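Local structure of iron transport multicopper oxidase FET3 (Saccharomyces cerevisiae, 1ZPU) at residues F31-R43 / F93-H105. The protein oxidises ferrous to ferric iron with the reduction of dioxygen to water, feeding high-affinity iron uptake in yeast through the permease FTR1, and also oxidises cuprous ions. Residues are numbered along the deposited sequence; the frame is centred on the assembly and turned at random.
With CU1 (copper (I) ion), chain B; NAG (2-acetamido-2-deoxy-beta-D-glucopyranose), chain C; NAG (2-acetamido-2-deoxy-beta-D-glucopyranose), chain K; NAG (2-acetamido-2-deoxy-beta-D-glucopyranose), chain G.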
loop_
_atom_site.group_PDB
_atom_site.type_symbol
_atom_site.label_atom_id
_atom_site.label_comp_id
_atom_site.label_asym_id
_atom_site.label_seq_id
_atom_site.Cartn_x
_atom_site.Cartn_y
_atom_site.Cartn_z
ATOM N N PHE A 31 -5.862 -16.318 -14.009
ATOM C CA PHE A 31 -5.221 -16.051 -12.745
ATOM C C PHE A 31 -3.833 -16.618 -12.806
ATOM O O PHE A 31 -3.666 -17.743 -13.265
ATOM C CB PHE A 31 -5.982 -16.724 -11.610
ATOM C CG PHE A 31 -5.565 -16.248 -10.253
ATOM C CD1 PHE A 31 -6.151 -15.117 -9.693
ATOM C CD2 PHE A 31 -4.576 -16.915 -9.546
ATOM C CE1 PHE A 31 -5.775 -14.660 -8.461
ATOM C CE2 PHE A 31 -4.178 -16.470 -8.310
ATOM C CZ PHE A 31 -4.777 -15.335 -7.761
ATOM N N PRO A 32 -2.832 -15.881 -12.290
ATOM C CA PRO A 32 -2.933 -14.569 -11.623
ATOM C C PRO A 32 -3.153 -13.407 -12.585
ATOM O O PRO A 32 -3.040 -13.596 -13.783
ATOM C CB PRO A 32 -1.573 -14.426 -10.920
ATOM C CG PRO A 32 -0.662 -15.313 -11.670
ATOM C CD PRO A 32 -1.456 -16.404 -12.308
ATOM N N TRP A 33 -3.453 -12.221 -12.057
ATOM C CA TRP A 33 -3.554 -11.001 -12.863
ATOM C C TRP A 33 -2.230 -10.667 -13.556
ATOM O O TRP A 33 -1.168 -11.063 -13.080
ATOM C CB TRP A 33 -4.032 -9.844 -11.989
ATOM C CG TRP A 33 -5.504 -9.893 -11.735
ATOM C CD1 TRP A 33 -6.197 -10.870 -11.066
ATOM C CD2 TRP A 33 -6.475 -8.934 -12.157
ATOM N NE1 TRP A 33 -7.540 -10.577 -11.059
ATOM C CE2 TRP A 33 -7.736 -9.393 -11.718
ATOM C CE3 TRP A 33 -6.403 -7.738 -12.872
ATOM C CZ2 TRP A 33 -8.921 -8.691 -11.977
ATOM C CZ3 TRP A 33 -7.568 -7.045 -13.125
ATOM C CH2 TRP A 33 -8.819 -7.524 -12.679
ATOM N N PRO A 34 -2.280 -9.964 -14.696
ATOM C CA PRO A 34 -1.063 -9.695 -15.469
ATOM C C PRO A 34 -0.133 -8.690 -14.799
ATOM O O PRO A 34 -0.554 -7.965 -13.900
ATOM C CB PRO A 34 -1.609 -9.072 -16.750
ATOM C CG PRO A 34 -2.892 -8.443 -16.334
ATOM C CD PRO A 34 -3.472 -9.374 -15.334
ATOM N N ASP A 35 1.118 -8.638 -15.242
ATOM C CA ASP A 35 2.001 -7.547 -14.850
ATOM C C ASP A 35 2.181 -6.577 -16.001
ATOM O O ASP A 35 2.298 -6.991 -17.157
ATOM C CB ASP A 35 3.360 -8.068 -14.396
ATOM C CG ASP A 35 3.249 -9.160 -13.334
ATOM O OD1 ASP A 35 2.543 -8.965 -12.296
ATOM O OD2 ASP A 35 3.885 -10.225 -13.555
ATOM N N ILE A 36 2.206 -5.284 -15.683
ATOM C CA ILE A 36 2.437 -4.245 -16.692
ATOM C C ILE A 36 3.891 -3.788 -16.664
ATOM O O ILE A 36 4.447 -3.536 -15.595
ATOM C CB ILE A 36 1.530 -3.023 -16.465
ATOM C CG1 ILE A 36 0.057 -3.423 -16.524
ATOM C CG2 ILE A 36 1.797 -1.974 -17.520
ATOM C CD1 ILE A 36 -0.874 -2.401 -15.883
ATOM N N THR A 37 4.496 -3.678 -17.842
ATOM C CA THR A 37 5.827 -3.102 -17.960
ATOM C C THR A 37 5.794 -2.009 -19.024
ATOM O O THR A 37 5.458 -2.270 -20.182
ATOM C CB THR A 37 6.882 -4.188 -18.265
ATOM O OG1 THR A 37 6.815 -5.208 -17.260
ATOM C CG2 THR A 37 8.281 -3.614 -18.261
ATOM N N VAL A 38 6.109 -0.782 -18.616
ATOM C CA VAL A 38 6.124 0.349 -19.549
ATOM C C VAL A 38 7.436 1.135 -19.445
ATOM O O VAL A 38 8.249 0.884 -18.542
ATOM C CB VAL A 38 4.906 1.293 -19.353
ATOM C CG1 VAL A 38 3.610 0.518 -19.462
ATOM C CG2 VAL A 38 4.980 2.005 -18.013
ATOM N N ASN A 39 7.636 2.072 -20.372
ATOM C CA ASN A 39 8.771 2.973 -20.338
ATOM C C ASN A 39 8.395 4.335 -19.769
ATOM O O ASN A 39 7.244 4.762 -19.874
ATOM C CB ASN A 39 9.328 3.157 -21.743
ATOM C CG ASN A 39 10.326 2.086 -22.118
ATOM O OD1 ASN A 39 11.443 2.043 -21.594
ATOM N ND2 ASN A 39 9.937 1.218 -23.042
ATOM N N LYS A 40 9.373 5.017 -19.177
ATOM C CA LYS A 40 9.188 6.373 -18.681
ATOM C C LYS A 40 8.411 7.194 -19.707
ATOM O O LYS A 40 8.757 7.228 -20.892
ATOM C CB LYS A 40 10.554 7.014 -18.401
ATOM C CG LYS A 40 10.520 8.407 -17.752
ATOM C CD LYS A 40 10.094 8.327 -16.276
ATOM C CE LYS A 40 10.433 9.608 -15.491
ATOM N NZ LYS A 40 11.851 10.093 -15.644
ATOM N N GLY A 41 7.341 7.835 -19.251
ATOM C CA GLY A 41 6.557 8.718 -20.103
ATOM C C GLY A 41 5.557 8.049 -21.033
ATOM O O GLY A 41 4.946 8.722 -21.855
ATOM N N ASP A 42 5.381 6.733 -20.919
ATOM C CA ASP A 42 4.339 6.038 -21.682
ATOM C C ASP A 42 2.930 6.330 -21.154
ATOM O O ASP A 42 2.756 6.758 -20.007
ATOM C CB ASP A 42 4.595 4.526 -21.721
ATOM C CG ASP A 42 5.650 4.131 -22.747
ATOM O OD1 ASP A 42 6.133 5.013 -23.488
ATOM O OD2 ASP A 42 5.989 2.928 -22.822
ATOM N N ARG A 43 1.938 6.116 -22.009
ATOM C CA ARG A 43 0.541 6.237 -21.619
ATOM C C ARG A 43 -0.033 4.848 -21.352
ATOM O O ARG A 43 0.171 3.925 -22.128
ATOM C CB ARG A 43 -0.268 6.960 -22.700
ATOM C CG ARG A 43 -1.732 7.165 -22.336
ATOM C CD ARG A 43 -2.473 8.058 -23.324
ATOM N NE ARG A 43 -1.986 9.437 -23.319
ATOM C CZ ARG A 43 -2.298 10.352 -22.405
ATOM N NH1 ARG A 43 -3.107 10.049 -21.400
ATOM N NH2 ARG A 43 -1.800 11.578 -22.501
ATOM N N PHE A 93 -3.793 7.440 -18.024
ATOM C CA PHE A 93 -2.768 8.254 -17.378
ATOM C C PHE A 93 -1.396 8.042 -17.988
ATOM O O PHE A 93 -1.126 7.006 -18.584
ATOM C CB PHE A 93 -2.727 7.991 -15.869
ATOM C CG PHE A 93 -2.371 6.575 -15.498
ATOM C CD1 PHE A 93 -1.056 6.221 -15.223
ATOM C CD2 PHE A 93 -3.349 5.601 -15.398
ATOM C CE1 PHE A 93 -0.720 4.908 -14.864
ATOM C CE2 PHE A 93 -3.016 4.287 -15.042
ATOM C CZ PHE A 93 -1.702 3.943 -14.775
ATOM N N THR A 94 -0.534 9.039 -17.832
ATOM C CA THR A 94 0.850 8.944 -18.278
ATOM C C THR A 94 1.724 8.663 -17.075
ATOM O O THR A 94 1.255 8.683 -15.933
ATOM C CB THR A 94 1.329 10.231 -18.926
ATOM O OG1 THR A 94 0.245 11.159 -18.984
ATOM C CG2 THR A 94 1.834 9.964 -20.323
ATOM N N VAL A 95 2.997 8.400 -17.334
ATOM C CA VAL A 95 3.916 8.008 -16.281
ATOM C C VAL A 95 5.207 8.847 -16.389
ATOM O O VAL A 95 6.296 8.346 -16.667
ATOM C CB VAL A 95 4.065 6.470 -16.313
ATOM C CG1 VAL A 95 5.500 6.022 -16.289
ATOM C CG2 VAL A 95 3.260 5.862 -15.173
ATOM N N ASP A 96 5.053 10.151 -16.180
ATOM C CA ASP A 96 6.145 11.092 -16.397
ATOM C C ASP A 96 7.026 11.302 -15.172
ATOM O O ASP A 96 8.141 11.809 -15.296
ATOM C CB ASP A 96 5.596 12.420 -16.890
ATOM C CG ASP A 96 5.063 12.332 -18.313
ATOM O OD1 ASP A 96 5.878 12.345 -19.277
ATOM O OD2 ASP A 96 3.821 12.253 -18.459
ATOM N N TYR A 97 6.542 10.902 -14.000
ATOM C CA TYR A 97 7.207 11.270 -12.754
ATOM C C TYR A 97 7.638 10.078 -11.913
ATOM O O TYR A 97 8.188 10.253 -10.821
ATOM C CB TYR A 97 6.317 12.219 -11.951
ATOM C CG TYR A 97 5.953 13.485 -12.700
ATOM C CD1 TYR A 97 4.762 13.572 -13.421
ATOM C CD2 TYR A 97 6.805 14.602 -12.692
ATOM C CE1 TYR A 97 4.420 14.742 -14.117
ATOM C CE2 TYR A 97 6.470 15.780 -13.381
ATOM C CZ TYR A 97 5.277 15.839 -14.089
ATOM O OH TYR A 97 4.936 16.978 -14.766
ATOM N N ASN A 98 7.399 8.872 -12.425
ATOM C CA ASN A 98 7.792 7.645 -11.721
ATOM C C ASN A 98 8.687 6.714 -12.527
ATOM O O ASN A 98 8.524 6.557 -13.735
ATOM C CB ASN A 98 6.565 6.884 -11.223
ATOM C CG ASN A 98 5.805 7.654 -10.188
ATOM O OD1 ASN A 98 4.868 8.385 -10.507
ATOM N ND2 ASN A 98 6.229 7.534 -8.944
ATOM N N VAL A 99 9.631 6.097 -11.830
ATOM C CA VAL A 99 10.484 5.077 -12.399
ATOM C C VAL A 99 10.612 3.948 -11.383
ATOM O O VAL A 99 10.597 4.190 -10.175
ATOM C CB VAL A 99 11.858 5.668 -12.767
ATOM C CG1 VAL A 99 12.978 4.627 -12.672
ATOM C CG2 VAL A 99 11.805 6.219 -14.150
ATOM N N GLY A 100 10.710 2.712 -11.861
ATOM C CA GLY A 100 11.049 1.607 -10.983
ATOM C C GLY A 100 9.929 0.633 -10.730
ATOM O O GLY A 100 9.126 0.348 -11.624
ATOM N N THR A 101 9.881 0.121 -9.503
ATOM C CA THR A 101 8.987 -0.985 -9.175
ATOM C C THR A 101 7.716 -0.533 -8.472
ATOM O O THR A 101 7.768 0.053 -7.389
ATOM C CB THR A 101 9.724 -2.067 -8.348
ATOM O OG1 THR A 101 11.004 -2.330 -8.956
ATOM C CG2 THR A 101 8.893 -3.357 -8.291
ATOM N N TYR A 102 6.574 -0.793 -9.110
ATOM C CA TYR A 102 5.281 -0.468 -8.508
ATOM C C TYR A 102 4.344 -1.652 -8.632
ATOM O O TYR A 102 4.713 -2.689 -9.162
ATOM C CB TYR A 102 4.676 0.795 -9.150
ATOM C CG TYR A 102 5.613 1.970 -9.085
ATOM C CD1 TYR A 102 6.658 2.097 -9.992
ATOM C CD2 TYR A 102 5.480 2.925 -8.098
ATOM C CE1 TYR A 102 7.530 3.136 -9.926
ATOM C CE2 TYR A 102 6.352 3.984 -8.020
ATOM C CZ TYR A 102 7.381 4.079 -8.935
ATOM O OH TYR A 102 8.263 5.127 -8.869
ATOM N N TRP A 103 3.134 -1.499 -8.119
ATOM C CA TRP A 103 2.091 -2.489 -8.313
ATOM C C TRP A 103 0.708 -1.852 -8.346
ATOM O O TRP A 103 0.520 -0.683 -7.986
ATOM C CB TRP A 103 2.149 -3.594 -7.254
ATOM C CG TRP A 103 1.955 -3.162 -5.813
ATOM C CD1 TRP A 103 2.711 -2.271 -5.125
ATOM C CD2 TRP A 103 0.984 -3.663 -4.881
ATOM N NE1 TRP A 103 2.256 -2.150 -3.843
ATOM C CE2 TRP A 103 1.198 -2.996 -3.661
ATOM C CE3 TRP A 103 -0.048 -4.600 -4.963
ATOM C CZ2 TRP A 103 0.418 -3.229 -2.529
ATOM C CZ3 TRP A 103 -0.824 -4.840 -3.837
ATOM C CH2 TRP A 103 -0.588 -4.157 -2.636
ATOM N N TYR A 104 -0.259 -2.631 -8.803
ATOM C CA TYR A 104 -1.623 -2.185 -8.824
ATOM C C TYR A 104 -2.485 -3.161 -8.045
ATOM O O TYR A 104 -2.244 -4.366 -8.058
ATOM C CB TYR A 104 -2.093 -2.065 -10.266
ATOM C CG TYR A 104 -2.277 -3.370 -10.996
ATOM C CD1 TYR A 104 -3.502 -4.025 -10.978
ATOM C CD2 TYR A 104 -1.237 -3.932 -11.737
ATOM C CE1 TYR A 104 -3.685 -5.210 -11.662
ATOM C CE2 TYR A 104 -1.411 -5.130 -12.429
ATOM C CZ TYR A 104 -2.641 -5.763 -12.387
ATOM O OH TYR A 104 -2.845 -6.942 -13.076
ATOM N N HIS A 105 -3.485 -2.639 -7.352
ATOM C CA HIS A 105 -4.420 -3.473 -6.613
ATOM C C HIS A 105 -5.786 -2.823 -6.569
ATOM O O HIS A 105 -5.900 -1.606 -6.717
ATOM C CB HIS A 105 -3.920 -3.732 -5.181
ATOM C CG HIS A 105 -3.663 -2.490 -4.377
ATOM N ND1 HIS A 105 -4.659 -1.819 -3.696
ATOM C CD2 HIS A 105 -2.516 -1.815 -4.122
ATOM C CE1 HIS A 105 -4.136 -0.775 -3.073
ATOM N NE2 HIS A 105 -2.838 -0.752 -3.314
HETATM CU CU CU1 B . -1.253 0.171 -2.362
HETATM C C1 NAG C . 3.938 17.570 -10.485
HETATM C C2 NAG C . 5.212 17.259 -9.699
HETATM C C3 NAG C . 6.054 18.506 -9.444
HETATM C C4 NAG C . 6.282 19.284 -10.746
HETATM C C5 NAG C . 4.946 19.460 -11.492
HETATM C C6 NAG C . 5.126 20.149 -12.838
HETATM C C7 NAG C . 5.286 15.294 -8.256
HETATM C C8 NAG C . 4.768 14.647 -7.005
HETATM N N2 NAG C . 4.922 16.572 -8.452
HETATM O O3 NAG C . 7.290 18.096 -8.911
HETATM O O4 NAG C . 6.951 20.519 -10.508
HETATM O O5 NAG C . 4.319 18.198 -11.699
HETATM O O6 NAG C . 5.940 19.344 -13.662
HETATM O O7 NAG C . 6.003 14.647 -9.034
HETATM C C1 NAG K . -6.802 9.186 -22.854
HETATM C C2 NAG K . -7.956 9.635 -23.756
HETATM C C3 NAG K . -7.398 10.480 -24.891
HETATM C C4 NAG K . -6.633 11.659 -24.305
HETATM C C5 NAG K . -5.709 11.281 -23.141
HETATM C C6 NAG K . -5.307 12.530 -22.355
HETATM C C7 NAG K . -8.715 7.613 -25.068
HETATM C C8 NAG K . -8.512 7.937 -26.530
HETATM N N2 NAG K . -8.898 8.607 -24.203
HETATM O O3 NAG K . -8.462 10.988 -25.676
HETATM O O4 NAG K . -5.896 12.273 -25.339
HETATM O O5 NAG K . -6.310 10.360 -22.239
HETATM O O6 NAG K . -6.398 13.427 -22.273
HETATM O O7 NAG K . -8.751 6.446 -24.697
HETATM C C1 NAG G . 7.476 -14.372 -10.412
HETATM C C2 NAG G . 8.534 -15.055 -11.284
HETATM C C3 NAG G . 9.267 -14.032 -12.143
HETATM C C4 NAG G . 8.320 -13.093 -12.898
HETATM C C5 NAG G . 7.285 -12.545 -11.937
HETATM C C6 NAG G . 6.230 -11.844 -12.765
HETATM C C7 NAG G . 9.797 -17.065 -10.683
HETATM C C8 NAG G . 10.991 -17.651 -9.962
HETATM N N2 NAG G . 9.474 -15.790 -10.462
HETATM O O3 NAG G . 10.046 -14.725 -13.078
HETATM O O4 NAG G . 8.990 -11.943 -13.387
HETATM O O5 NAG G . 6.653 -13.593 -11.251
HETATM O O6 NAG G . 5.282 -11.212 -11.941
HETATM O O7 NAG G . 9.155 -17.774 -11.453
#
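The ring of Tyr-104 meets Trp-33 and Pro-34 with its edge: Trp-33 CE3 and Pro-34 O both lie near its plane, and Ile-36 CD1 approaches obliquely. In turn the Tyr-104 hydroxyl sits at the edge of the indole. The setting is the first cupredoxin domain, a beta-sandwich in which segment 31-43 passes from strand 36-39 of one sheet to strand 43-49 of the other, and segment 93-105 passes back. With CG between its backbone N and carbonyl carbon (chi1 70°), Tyr-104 reaches Pro-34, and its OH donates to Pro-34 O at 2.6 Å, tilted 16° from the carbonyl plane. The next residue, His-105, binds a type 3 copper together with His-62 and His-464.

At the other end, the Arg-43 guanidinium carries the chain K N-acetylglucosamine over one face, with C5 of that sugar 3.6 Å from Arg-43 CZ, while Asn-92 accepts a hydrogen bond from NH1. Replacing Arg-43 by alanine removes the guanidinium, which would probably leave the chain K sugar without its flat support and Asn-92 OD1 without the NH1 donor. Arg-43 and Thr-94 form an antiparallel non-hydrogen-bonded pair. Beyond it, a weak bond runs from Val-95 N to Asp-42 O. Gly-41 belongs to a type II turn, Asn-39 to Asp-42, braced by Asn-39 N bonding to Asp-42 OD2, which His-3 also engages. From this turn Lys-40, bent at chi2 (73°), lays CD against Val-99 CG2, the two side chains crossing at about a right angle. Beside it Gly-41 N donates to Val-95 O at 2.8 Å, the donor standing above the carbonyl plane.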